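Local coordinates for insecticidal crystal protein Cry7Cal (PDB 5ZI1) that acts as an insecticidal toxin against the locust Locusta migratoria manilensis, probably by way of receptor binding, as in other delta endotoxins, at residues Gly26-Gly31 against Leu230-Ile235; Gly34-Leu39 against Leu155-Leu160; Ser95-Trp100 against Ala163-Gln168; Tyr170-Phe175 against Asp237-Pro242. All blocks are in the same frame, centred on the assembly; numbering follows the deposited sequence.

Contact 1: Gly26-Gly31 against Leu230-Ile235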
loop_
_atom_site.group_PDB
_atom_site.type_symbol
_atom_site.label_atom_id
_atom_site.label_comp_id
_atom_site.label_asym_id
_atom_site.label_seq_id
_atom_site.Cartn_x
_atom_site.Cartn_y
_atom_site.Cartn_z
ATOM N N GLY A 26 -5.135 3.654 11.778
ATOM C CA GLY A 26 -5.563 4.746 12.627
ATOM C C GLY A 26 -5.256 4.490 14.084
ATOM O O GLY A 26 -4.997 5.424 14.842
ATOM N N PHE A 27 -5.273 3.230 14.494
ATOM C CA PHE A 27 -5.014 2.847 15.872
ATOM C C PHE A 27 -3.578 2.348 16.071
ATOM O O PHE A 27 -3.273 1.741 17.101
ATOM C CB PHE A 27 -6.043 1.788 16.295
ATOM C CG PHE A 27 -6.090 1.513 17.783
ATOM C CD1 PHE A 27 -6.901 2.266 18.619
ATOM C CD2 PHE A 27 -5.349 0.470 18.347
ATOM C CE1 PHE A 27 -6.953 1.995 19.984
ATOM C CE2 PHE A 27 -5.392 0.203 19.704
ATOM C CZ PHE A 27 -6.195 0.964 20.526
ATOM N N ALA A 28 -2.682 2.595 15.118
ATOM C CA ALA A 28 -1.344 2.030 15.209
ATOM C C ALA A 28 -0.617 2.633 16.403
ATOM O O ALA A 28 -0.521 3.862 16.524
ATOM C CB ALA A 28 -0.565 2.281 13.922
ATOM N N GLY A 29 -0.129 1.764 17.298
ATOM C CA GLY A 29 0.657 2.172 18.437
ATOM C C GLY A 29 -0.134 2.424 19.709
ATOM O O GLY A 29 0.457 2.404 20.797
ATOM N N HIS A 30 -1.448 2.664 19.604
ATOM C CA HIS A 30 -2.272 2.896 20.786
ATOM C C HIS A 30 -2.228 1.693 21.729
ATOM O O HIS A 30 -2.025 0.546 21.310
ATOM C CB HIS A 30 -3.733 3.153 20.405
ATOM C CG HIS A 30 -3.994 4.447 19.691
ATOM N ND1 HIS A 30 -3.742 4.620 18.345
ATOM C CD2 HIS A 30 -4.580 5.595 20.112
ATOM C CE1 HIS A 30 -4.118 5.834 17.977
ATOM N NE2 HIS A 30 -4.630 6.447 19.030
ATOM N N GLY A 31 -2.475 1.959 23.013
ATOM C CA GLY A 31 -2.323 0.941 24.039
ATOM C C GLY A 31 -3.176 1.120 25.282
ATOM O O GLY A 31 -2.838 0.591 26.344
ATOM N N LEU A 230 1.039 -5.760 5.923
ATOM C CA LEU A 230 2.363 -6.194 6.384
ATOM C C LEU A 230 3.188 -5.096 7.053
ATOM O O LEU A 230 3.947 -5.400 7.980
ATOM C CB LEU A 230 3.164 -6.807 5.230
ATOM C CG LEU A 230 2.486 -8.012 4.565
ATOM C CD1 LEU A 230 3.326 -8.590 3.445
ATOM C CD2 LEU A 230 2.150 -9.088 5.582
ATOM N N PRO A 231 3.083 -3.822 6.653
ATOM C CA PRO A 231 3.813 -2.780 7.406
ATOM C C PRO A 231 3.345 -2.640 8.844
ATOM O O PRO A 231 4.108 -2.174 9.690
ATOM C CB PRO A 231 3.545 -1.502 6.604
ATOM C CG PRO A 231 3.142 -1.973 5.245
ATOM C CD PRO A 231 2.455 -3.276 5.434
ATOM N N LEU A 232 2.110 -3.022 9.154
ATOM C CA LEU A 232 1.631 -2.896 10.521
ATOM C C LEU A 232 2.216 -3.951 11.439
ATOM O O LEU A 232 2.349 -3.697 12.643
ATOM C CB LEU A 232 0.110 -2.984 10.546
ATOM C CG LEU A 232 -0.552 -1.801 9.840
ATOM C CD1 LEU A 232 -2.004 -2.095 9.509
ATOM C CD2 LEU A 232 -0.444 -0.592 10.727
ATOM N N PHE A 233 2.544 -5.130 10.905
ATOM C CA PHE A 233 2.975 -6.251 11.740
ATOM C C PHE A 233 4.081 -5.887 12.729
ATOM O O PHE A 233 3.894 -6.128 13.932
ATOM C CB PHE A 233 3.387 -7.434 10.846
ATOM C CG PHE A 233 2.212 -8.137 10.172
ATOM C CD1 PHE A 233 0.925 -7.643 10.291
ATOM C CD2 PHE A 233 2.410 -9.292 9.436
ATOM C CE1 PHE A 233 -0.134 -8.280 9.678
ATOM C CE2 PHE A 233 1.362 -9.945 8.839
ATOM C CZ PHE A 233 0.085 -9.436 8.947
ATOM N N PRO A 234 5.203 -5.283 12.329
ATOM C CA PRO A 234 6.193 -4.873 13.340
ATOM C C PRO A 234 5.693 -3.785 14.286
ATOM O O PRO A 234 6.204 -3.689 15.405
ATOM C CB PRO A 234 7.376 -4.366 12.498
ATOM C CG PRO A 234 7.073 -4.762 11.082
ATOM C CD PRO A 234 5.593 -4.813 10.990
ATOM N N ILE A 235 4.723 -2.953 13.885
ATOM C CA ILE A 235 4.236 -1.928 14.804
ATOM C C ILE A 235 3.442 -2.532 15.964
ATOM O O ILE A 235 3.304 -1.894 17.014
ATOM C CB ILE A 235 3.437 -0.875 14.010
ATOM C CG1 ILE A 235 4.406 -0.100 13.124
ATOM C CG2 ILE A 235 2.701 0.099 14.924
ATOM C CD1 ILE A 235 3.766 0.565 12.009
#
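A28 and I235 form the close-fitting part of this contact: the methyl CB of A28 lies 4.1 Å from I235 CG2. I235 holds that branch anti to its backbone N and CG1 beside the N (chi1 -69°), which turns the short CG2 methyl to the 26-31 loop. The same CG2 also comes within 4.1 Å of the backbone N of G29, and L232 adds the end of its chain, CD2, at 4.3 Å from A28 CB. Alanine suits this spot because its single methyl meets two branched side chains while G29 N stays close enough to touch one. All four residues are buried and the attraction is apolar.

The other side is looser. F27 and H30, both partly exposed, do not reach 230-235 and pack on each other, with H30 CB 3.2 Å above the centre of the F27 ring. H30 N donates to F27 O at 3.2 Å, while H30 ND1 makes a weak bond to the same oxygen. Glycine suits position 29, where phi is positive (92°) and a CB would press against the preceding carbonyl oxygen. F27 to H30 is a type II beta turn, here linking helices 13-26 and 33-47 of the helical N-terminal domain.

Contact 2: Gly34-Leu39 against Leu155-Leu160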
loop_
_atom_site.group_PDB
_atom_site.type_symbol
_atom_site.label_atom_id
_atom_site.label_comp_id
_atom_site.label_asym_id
_atom_site.label_seq_id
_atom_site.Cartn_x
_atom_site.Cartn_y
_atom_site.Cartn_z
ATOM N N GLY A 34 -9.467 1.011 27.008
ATOM C CA GLY A 34 -10.729 1.499 26.472
ATOM C C GLY A 34 -10.714 1.611 24.960
ATOM O O GLY A 34 -11.646 1.174 24.278
ATOM N N GLY A 35 -9.650 2.196 24.412
ATOM C CA GLY A 35 -9.524 2.249 22.967
ATOM C C GLY A 35 -9.358 0.874 22.349
ATOM O O GLY A 35 -9.941 0.583 21.301
ATOM N N ILE A 36 -8.549 0.013 22.981
ATOM C CA ILE A 36 -8.392 -1.363 22.502
ATOM C C ILE A 36 -9.751 -2.045 22.398
ATOM O O ILE A 36 -10.019 -2.784 21.444
ATOM C CB ILE A 36 -7.434 -2.143 23.421
ATOM C CG1 ILE A 36 -5.970 -1.786 23.130
ATOM C CG2 ILE A 36 -7.637 -3.635 23.273
ATOM C CD1 ILE A 36 -5.292 -2.653 22.103
ATOM N N ILE A 37 -10.635 -1.794 23.370
ATOM C CA ILE A 37 -11.968 -2.384 23.332
ATOM C C ILE A 37 -12.754 -1.847 22.146
ATOM O O ILE A 37 -13.449 -2.598 21.451
ATOM C CB ILE A 37 -12.704 -2.135 24.662
ATOM C CG1 ILE A 37 -12.129 -3.030 25.769
ATOM C CG2 ILE A 37 -14.207 -2.377 24.497
ATOM C CD1 ILE A 37 -12.593 -2.652 27.165
ATOM N N GLY A 38 -12.638 -0.548 21.877
ATOM C CA GLY A 38 -13.316 0.022 20.728
ATOM C C GLY A 38 -12.778 -0.505 19.414
ATOM O O GLY A 38 -13.539 -0.734 18.467
ATOM N N LEU A 39 -11.459 -0.707 19.335
ATOM C CA LEU A 39 -10.882 -1.291 18.129
ATOM C C LEU A 39 -11.399 -2.710 17.905
ATOM O O LEU A 39 -11.781 -3.074 16.787
ATOM C CB LEU A 39 -9.356 -1.281 18.207
ATOM C CG LEU A 39 -8.716 -1.911 16.968
ATOM C CD1 LEU A 39 -9.141 -1.137 15.747
ATOM C CD2 LEU A 39 -7.211 -1.960 17.050
ATOM N N LEU A 155 -1.679 -10.547 20.314
ATOM C CA LEU A 155 -0.502 -10.815 21.125
ATOM C C LEU A 155 0.002 -9.535 21.774
ATOM O O LEU A 155 0.537 -9.577 22.888
ATOM C CB LEU A 155 0.587 -11.481 20.270
ATOM C CG LEU A 155 0.376 -12.985 20.029
ATOM C CD1 LEU A 155 1.134 -13.527 18.816
ATOM C CD2 LEU A 155 0.759 -13.734 21.317
ATOM N N LYS A 156 -0.205 -8.390 21.112
ATOM C CA LYS A 156 0.140 -7.107 21.713
ATOM C C LYS A 156 -0.540 -6.927 23.064
ATOM O O LYS A 156 0.036 -6.334 23.982
ATOM C CB LYS A 156 -0.241 -5.964 20.766
ATOM C CG LYS A 156 0.020 -4.569 21.327
ATOM C CD LYS A 156 -0.277 -3.475 20.294
ATOM C CE LYS A 156 -0.234 -2.086 20.919
ATOM N NZ LYS A 156 -0.092 -1.001 19.911
ATOM N N ASN A 157 -1.768 -7.434 23.209
ATOM C CA ASN A 157 -2.493 -7.232 24.459
ATOM C C ASN A 157 -1.709 -7.767 25.662
ATOM O O ASN A 157 -1.738 -7.163 26.740
ATOM C CB ASN A 157 -3.880 -7.873 24.371
ATOM C CG ASN A 157 -4.864 -7.062 23.502
ATOM O OD1 ASN A 157 -6.058 -7.016 23.789
ATOM N ND2 ASN A 157 -4.366 -6.450 22.433
ATOM N N ALA A 158 -0.976 -8.880 25.500
ATOM C CA ALA A 158 -0.216 -9.416 26.633
ATOM C C ALA A 158 0.829 -8.417 27.110
ATOM O O ALA A 158 1.009 -8.221 28.322
ATOM C CB ALA A 158 0.451 -10.751 26.274
ATOM N N GLU A 159 1.511 -7.745 26.177
ATOM C CA GLU A 159 2.490 -6.759 26.614
ATOM C C GLU A 159 1.818 -5.539 27.211
ATOM O O GLU A 159 2.370 -4.916 28.125
ATOM C CB GLU A 159 3.428 -6.353 25.468
ATOM C CG GLU A 159 4.402 -5.245 25.915
ATOM C CD GLU A 159 5.751 -5.840 26.342
ATOM O OE1 GLU A 159 5.970 -7.049 26.094
ATOM O OE2 GLU A 159 6.579 -5.141 26.984
ATOM N N LEU A 160 0.624 -5.190 26.726
ATOM C CA LEU A 160 -0.040 -4.017 27.268
ATOM C C LEU A 160 -0.621 -4.289 28.648
ATOM O O LEU A 160 -0.478 -3.467 29.563
ATOM C CB LEU A 160 -1.148 -3.543 26.329
ATOM C CG LEU A 160 -0.760 -2.972 24.967
ATOM C CD1 LEU A 160 -2.011 -2.883 24.114
ATOM C CD2 LEU A 160 -0.111 -1.620 25.122
#
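I36 is the residue of 34-39 that reaches N157 and L160, and the residues before and after it build the helix from which it projects. G34 and G35 come first, neither of which touches 155-160. Their carbonyl oxygens take the ordinary helical bonds from G38 N and L39 N, and G35 N also bonds to T32 OG1 at the start of this helix.

I36 then carries the whole contact with both of its branches. CG2, anti to the backbone N, slides past the amide of N157 and stops 3.8 Å from OD1. The longer branch ends in CD1, which is 3.9 Å from N157 ND2 and meets L160 CD1 tip to tip, also at 3.9 Å. Its chi2 of -91° departs from a staggered value, a twist that accompanies this placing of CD1 beside both partners. A beta-branched isoleucine suits the place, since it offers two methyl ends, both of which meet the N157 amide while the longer one also reaches L160. The buried amide is not left to the hydrocarbon alone, because N157 OD1 is hydrogen-bonded to Y93 OH.

Farther on, I37 turns to E98 on helix 73-101, the carbonyl oxygen of G38 bonds to T41 OG1, and L39 packs on F27 and F153. Helix 141-165 receives I36 of helix 33-47 and turns N157 to helix 73-101 and L155 to helix 169-202. Such enclosure is consistent with the central helix of the bundle that forms the N-terminal domain of three-domain Cry toxins.

Contact 3: Ser95-Trp100 against Ala163-Gln168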
loop_
_atom_site.group_PDB
_atom_site.type_symbol
_atom_site.label_atom_id
_atom_site.label_comp_id
_atom_site.label_asym_id
_atom_site.label_seq_id
_atom_site.Cartn_x
_atom_site.Cartn_y
_atom_site.Cartn_z
ATOM N N SER A 95 -15.282 -9.107 25.661
ATOM C CA SER A 95 -16.230 -9.040 26.764
ATOM C C SER A 95 -15.532 -9.183 28.117
ATOM O O SER A 95 -15.865 -8.466 29.067
ATOM C CB SER A 95 -17.298 -10.112 26.578
ATOM O OG SER A 95 -18.212 -10.120 27.653
ATOM N N ALA A 96 -14.552 -10.094 28.231
ATOM C CA ALA A 96 -13.827 -10.213 29.494
ATOM C C ALA A 96 -12.855 -9.066 29.685
ATOM O O ALA A 96 -12.633 -8.629 30.822
ATOM C CB ALA A 96 -13.067 -11.539 29.586
ATOM N N LEU A 97 -12.260 -8.576 28.594
ATOM C CA LEU A 97 -11.420 -7.387 28.701
ATOM C C LEU A 97 -12.224 -6.193 29.203
ATOM O O LEU A 97 -11.718 -5.367 29.968
ATOM C CB LEU A 97 -10.773 -7.082 27.353
ATOM C CG LEU A 97 -9.680 -6.013 27.387
ATOM C CD1 LEU A 97 -8.633 -6.340 28.454
ATOM C CD2 LEU A 97 -9.036 -5.895 26.013
ATOM N N GLU A 98 -13.492 -6.101 28.801
ATOM C CA GLU A 98 -14.319 -4.980 29.229
ATOM C C GLU A 98 -14.706 -5.113 30.694
ATOM O O GLU A 98 -14.630 -4.138 31.450
ATOM C CB GLU A 98 -15.559 -4.884 28.345
ATOM C CG GLU A 98 -16.241 -3.538 28.406
ATOM C CD GLU A 98 -17.223 -3.347 27.264
ATOM O OE1 GLU A 98 -17.719 -2.212 27.107
ATOM O OE2 GLU A 98 -17.484 -4.334 26.525
ATOM N N ALA A 99 -15.115 -6.313 31.114
ATOM C CA ALA A 99 -15.459 -6.535 32.517
ATOM C C ALA A 99 -14.284 -6.231 33.434
ATOM O O ALA A 99 -14.467 -5.704 34.535
ATOM C CB ALA A 99 -15.935 -7.971 32.730
ATOM N N TRP A 100 -13.067 -6.558 33.004
ATOM C CA TRP A 100 -11.913 -6.301 33.856
ATOM C C TRP A 100 -11.583 -4.815 33.885
ATOM O O TRP A 100 -11.284 -4.251 34.946
ATOM C CB TRP A 100 -10.702 -7.113 33.382
ATOM C CG TRP A 100 -9.401 -6.532 33.884
ATOM C CD1 TRP A 100 -8.904 -6.604 35.152
ATOM C CD2 TRP A 100 -8.450 -5.777 33.123
ATOM N NE1 TRP A 100 -7.700 -5.942 35.227
ATOM C CE2 TRP A 100 -7.404 -5.423 33.995
ATOM C CE3 TRP A 100 -8.381 -5.368 31.790
ATOM C CZ2 TRP A 100 -6.307 -4.677 33.574
ATOM C CZ3 TRP A 100 -7.288 -4.629 31.378
ATOM C CH2 TRP A 100 -6.268 -4.292 32.266
ATOM N N ALA A 163 0.972 -7.960 32.807
ATOM C CA ALA A 163 1.378 -7.772 34.198
ATOM C C ALA A 163 0.203 -7.356 35.074
ATOM O O ALA A 163 0.094 -7.799 36.224
ATOM C CB ALA A 163 2.504 -6.741 34.286
ATOM N N GLU A 164 -0.714 -6.532 34.539
ATOM C CA GLU A 164 -1.871 -6.134 35.334
ATOM C C GLU A 164 -2.904 -7.242 35.458
ATOM O O GLU A 164 -3.747 -7.184 36.360
ATOM C CB GLU A 164 -2.525 -4.869 34.770
ATOM C CG GLU A 164 -1.578 -3.906 34.105
ATOM C CD GLU A 164 -2.288 -2.613 33.694
ATOM O OE1 GLU A 164 -2.828 -1.910 34.585
ATOM O OE2 GLU A 164 -2.336 -2.292 32.484
ATOM N N TRP A 165 -2.842 -8.263 34.610
ATOM C CA TRP A 165 -3.670 -9.447 34.789
ATOM C C TRP A 165 -3.090 -10.445 35.773
ATOM O O TRP A 165 -3.757 -11.440 36.084
ATOM C CB TRP A 165 -3.868 -10.158 33.466
ATOM C CG TRP A 165 -4.627 -9.387 32.468
ATOM C CD1 TRP A 165 -5.432 -8.302 32.689
ATOM C CD2 TRP A 165 -4.662 -9.639 31.068
ATOM N NE1 TRP A 165 -5.972 -7.872 31.503
ATOM C CE2 TRP A 165 -5.507 -8.670 30.490
ATOM C CE3 TRP A 165 -4.056 -10.586 30.242
ATOM C CZ2 TRP A 165 -5.767 -8.635 29.129
ATOM C CZ3 TRP A 165 -4.311 -10.545 28.892
ATOM C CH2 TRP A 165 -5.157 -9.578 28.348
ATOM N N GLY A 166 -1.877 -10.213 36.266
ATOM C CA GLY A 166 -1.182 -11.186 37.079
ATOM C C GLY A 166 -0.170 -12.030 36.333
ATOM O O GLY A 166 0.289 -13.038 36.875
ATOM N N MET A 167 0.177 -11.664 35.105
ATOM C CA MET A 167 1.196 -12.388 34.369
ATOM C C MET A 167 2.567 -12.028 34.911
ATOM O O MET A 167 2.851 -10.858 35.193
ATOM C CB MET A 167 1.122 -12.061 32.875
ATOM C CG MET A 167 0.098 -12.881 32.117
ATOM S SD MET A 167 0.062 -12.552 30.350
ATOM C CE MET A 167 1.724 -12.863 29.849
ATOM N N GLN A 168 3.416 -13.038 35.050
ATOM C CA GLN A 168 4.789 -12.793 35.442
ATOM C C GLN A 168 5.617 -12.393 34.227
ATOM O O GLN A 168 5.223 -12.599 33.072
ATOM C CB GLN A 168 5.375 -14.028 36.122
ATOM C CG GLN A 168 5.298 -13.946 37.637
ATOM C CD GLN A 168 5.618 -15.273 38.291
ATOM O OE1 GLN A 168 4.859 -16.238 38.142
ATOM N NE2 GLN A 168 6.734 -15.332 39.035
#
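An edge-to-face tryptophan pair, W165 against W100, joins the C-terminal ends of helices 141-165 and 73-101 in the helical N-terminal domain. The five-membered ring of W165 stands on the six-membered ring of W100, with centroids 4.4 Å apart and planes at 84°. W165 NE1 is the leading atom: it sits 3.3 Å above the W100 plane, offset toward the rim, and 3.5 Å from W100 CE3. Beside it W165 CD1 approaches W100 CE2 at 3.7 Å. The indole N-H therefore points broadly into the pi cloud, a placing that probably adds a weak electrostatic attraction to the dispersion between the rings. W100 has CG anti to its backbone N (chi1 159°), which swings the broad ring out toward 163-168.

L97, one turn before W100, meets the benzenoid edge of W165, where CD1 comes within 3.7 Å of CZ2. Leucine fits there as a compact apolar block at the border of a large ring. Helix 107-127 of the same bundle packs against the pair, V113 on W165 and Q110 on W100.

On the solvent-exposed side E164 lays only its hydrocarbon root on W100, with CB 4.0 Å from CZ2, while its carboxylate forms a salt bridge with R104. G166 ends the helix in a Schellman motif; its positive phi (98°) would bring a CB against the preceding carbonyl oxygen. M167 then turns to I172 and F175 on the following helix.

Contact 4: Tyr170-Phe175 against Asp237-Pro242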
loop_
_atom_site.group_PDB
_atom_site.type_symbol
_atom_site.label_atom_id
_atom_site.label_comp_id
_atom_site.label_asym_id
_atom_site.label_seq_id
_atom_site.Cartn_x
_atom_site.Cartn_y
_atom_site.Cartn_z
ATOM N N TYR A 170 8.305 -13.472 32.838
ATOM C CA TYR A 170 8.763 -14.489 31.898
ATOM C C TYR A 170 7.682 -14.816 30.879
ATOM O O TYR A 170 7.980 -15.075 29.711
ATOM C CB TYR A 170 9.195 -15.768 32.633
ATOM C CG TYR A 170 8.049 -16.604 33.175
ATOM C CD1 TYR A 170 7.325 -17.478 32.345
ATOM C CD2 TYR A 170 7.701 -16.545 34.516
ATOM C CE1 TYR A 170 6.276 -18.232 32.840
ATOM C CE2 TYR A 170 6.666 -17.315 35.025
ATOM C CZ TYR A 170 5.960 -18.152 34.179
ATOM O OH TYR A 170 4.930 -18.904 34.682
ATOM N N GLU A 171 6.428 -14.849 31.318
ATOM C CA GLU A 171 5.332 -15.207 30.434
ATOM C C GLU A 171 4.993 -14.045 29.496
ATOM O O GLU A 171 4.750 -14.262 28.309
ATOM C CB GLU A 171 4.126 -15.639 31.272
ATOM C CG GLU A 171 3.048 -16.345 30.476
ATOM C CD GLU A 171 1.900 -16.837 31.349
ATOM O OE1 GLU A 171 1.106 -17.682 30.867
ATOM O OE2 GLU A 171 1.787 -16.370 32.507
ATOM N N ILE A 172 5.009 -12.809 30.011
ATOM C CA ILE A 172 5.007 -11.621 29.154
ATOM C C ILE A 172 6.126 -11.703 28.128
ATOM O O ILE A 172 5.925 -11.408 26.944
ATOM C CB ILE A 172 5.141 -10.352 30.017
ATOM C CG1 ILE A 172 3.955 -10.229 30.965
ATOM C CG2 ILE A 172 5.311 -9.104 29.153
ATOM C CD1 ILE A 172 4.129 -9.122 31.971
ATOM N N ASP A 173 7.324 -12.132 28.566
ATOM C CA ASP A 173 8.464 -12.216 27.653
ATOM C C ASP A 173 8.293 -13.332 26.636
ATOM O O ASP A 173 8.790 -13.218 25.509
ATOM C CB ASP A 173 9.766 -12.431 28.424
ATOM C CG ASP A 173 10.240 -11.177 29.155
ATOM O OD1 ASP A 173 9.641 -10.091 28.986
ATOM O OD2 ASP A 173 11.250 -11.276 29.881
ATOM N N LEU A 174 7.633 -14.427 27.017
ATOM C CA LEU A 174 7.393 -15.504 26.064
ATOM C C LEU A 174 6.478 -15.033 24.940
ATOM O O LEU A 174 6.775 -15.224 23.754
ATOM C CB LEU A 174 6.786 -16.705 26.778
ATOM C CG LEU A 174 6.543 -17.942 25.901
ATOM C CD1 LEU A 174 7.862 -18.613 25.517
ATOM C CD2 LEU A 174 5.618 -18.928 26.611
ATOM N N PHE A 175 5.365 -14.389 25.303
ATOM C CA PHE A 175 4.414 -13.894 24.304
ATOM C C PHE A 175 5.060 -12.876 23.373
ATOM O O PHE A 175 4.862 -12.928 22.151
ATOM C CB PHE A 175 3.202 -13.305 25.011
ATOM C CG PHE A 175 2.266 -14.349 25.555
ATOM C CD1 PHE A 175 1.759 -15.339 24.731
ATOM C CD2 PHE A 175 1.906 -14.346 26.883
ATOM C CE1 PHE A 175 0.896 -16.296 25.223
ATOM C CE2 PHE A 175 1.045 -15.307 27.390
ATOM C CZ PHE A 175 0.541 -16.285 26.559
ATOM N N ASP A 237 4.595 -4.544 17.843
ATOM C CA ASP A 237 5.657 -4.689 18.839
ATOM C C ASP A 237 5.561 -3.513 19.800
ATOM O O ASP A 237 6.057 -2.420 19.521
ATOM C CB ASP A 237 7.009 -4.742 18.133
ATOM C CG ASP A 237 8.186 -4.882 19.083
ATOM O OD1 ASP A 237 8.031 -4.636 20.300
ATOM O OD2 ASP A 237 9.293 -5.202 18.589
ATOM N N ALA A 238 4.908 -3.734 20.943
ATOM C CA ALA A 238 4.627 -2.639 21.866
ATOM C C ALA A 238 5.863 -2.129 22.597
ATOM O O ALA A 238 5.788 -1.069 23.226
ATOM C CB ALA A 238 3.580 -3.069 22.891
ATOM N N ARG A 239 6.983 -2.848 22.545
ATOM C CA ARG A 239 8.214 -2.308 23.114
ATOM C C ARG A 239 8.905 -1.361 22.147
ATOM O O ARG A 239 9.437 -0.328 22.564
ATOM C CB ARG A 239 9.165 -3.436 23.498
ATOM C CG ARG A 239 8.783 -4.113 24.776
ATOM C CD ARG A 239 9.667 -5.311 25.070
ATOM N NE ARG A 239 8.931 -6.186 25.964
ATOM C CZ ARG A 239 9.325 -7.391 26.355
ATOM N NH1 ARG A 239 10.481 -7.890 25.941
ATOM N NH2 ARG A 239 8.540 -8.091 27.164
ATOM N N THR A 240 8.929 -1.719 20.859
ATOM C CA THR A 240 9.525 -0.857 19.849
ATOM C C THR A 240 8.615 0.322 19.532
ATOM O O THR A 240 9.101 1.394 19.152
ATOM C CB THR A 240 9.818 -1.660 18.582
ATOM O OG1 THR A 240 10.475 -2.884 18.926
ATOM C CG2 THR A 240 10.700 -0.889 17.634
ATOM N N TYR A 241 7.311 0.159 19.725
ATOM C CA TYR A 241 6.328 1.211 19.467
ATOM C C TYR A 241 5.432 1.343 20.692
ATOM O O TYR A 241 4.276 0.888 20.691
ATOM C CB TYR A 241 5.535 0.919 18.191
ATOM C CG TYR A 241 6.422 0.840 16.958
ATOM C CD1 TYR A 241 6.936 -0.380 16.516
ATOM C CD2 TYR A 241 6.761 1.985 16.245
ATOM C CE1 TYR A 241 7.761 -0.450 15.389
ATOM C CE2 TYR A 241 7.583 1.924 15.121
ATOM C CZ TYR A 241 8.078 0.709 14.695
ATOM O OH TYR A 241 8.901 0.661 13.580
ATOM N N PRO A 242 5.935 1.970 21.761
ATOM C CA PRO A 242 5.135 2.151 22.979
ATOM C C PRO A 242 4.141 3.296 22.918
ATOM O O PRO A 242 3.432 3.524 23.908
ATOM C CB PRO A 242 6.203 2.422 24.053
ATOM C CG PRO A 242 7.283 3.136 23.311
ATOM C CD PRO A 242 7.304 2.502 21.916
#
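R239 sets out with CG beside its backbone N (chi1 -78°) and then runs extended from CG to NE, while D173 likewise carries its carboxylate beside the N; these torsions bring the two charged ends together. R239 NH2 gives a hydrogen bond, part of a salt bridge, to D173 OD1 at 2.9 Å. The donor arrives on the anti side of the oxygen, 24° out of the carboxylate plane. The two flat groups stand 75° apart, so this is a single-point grip rather than a paired, coplanar one. D173 OD1 is shared with Q169 NE2. I172 CG2 lies at the edge of the guanidinium, 3.9 Å from NH2.

Arginine suits this exposed position because its long chain can span a wide gap between backbones and serve several partners at once: NE forms a salt bridge with E159 OE2, and Y176 makes a cation-pi contact. At the root of R239, D237 shapes the loop as an Asx motif. Its OD1 takes the N-H of T240 at 3.1 Å, and its OD2 accepts from T240 OG1 at 2.6 Å, both from the same side, well out of the carboxylate plane.

The loop 237-242 thus touches helices 141-165 and 169-202 on one hand; on the other, the T240 carbonyl and the Y241 hydroxyl bond to R525, Y561 and E596 on strands 521-530, 560-571 and 589-599 of the C-terminal mixed sheet.

How the contacts relate
From the N terminus, contact 1 opens at 26-31 and closes the longest loop at 230-235, with contacts 2 and 3 within it. Contact 2 opens at 34-39 and contact 3 at 95-100; they close in the same order on helix 141-165, so their loops cross. Contact 4 starts at 170-175, after both have closed, and ends at 237-242, beyond contact 1, which it therefore crosses. K156 links contacts 1 and 2 through the H30 carbonyl, and E159 joins contact 2 to contact 4. Contacts 2 and 3 tie helices 33-47 and 73-101 to helix 141-165; contact 1 ties the 26-31 loop to helix 232-235, and contact 4 ties helix 169-202 to the loop leading into the beta-rich remainder.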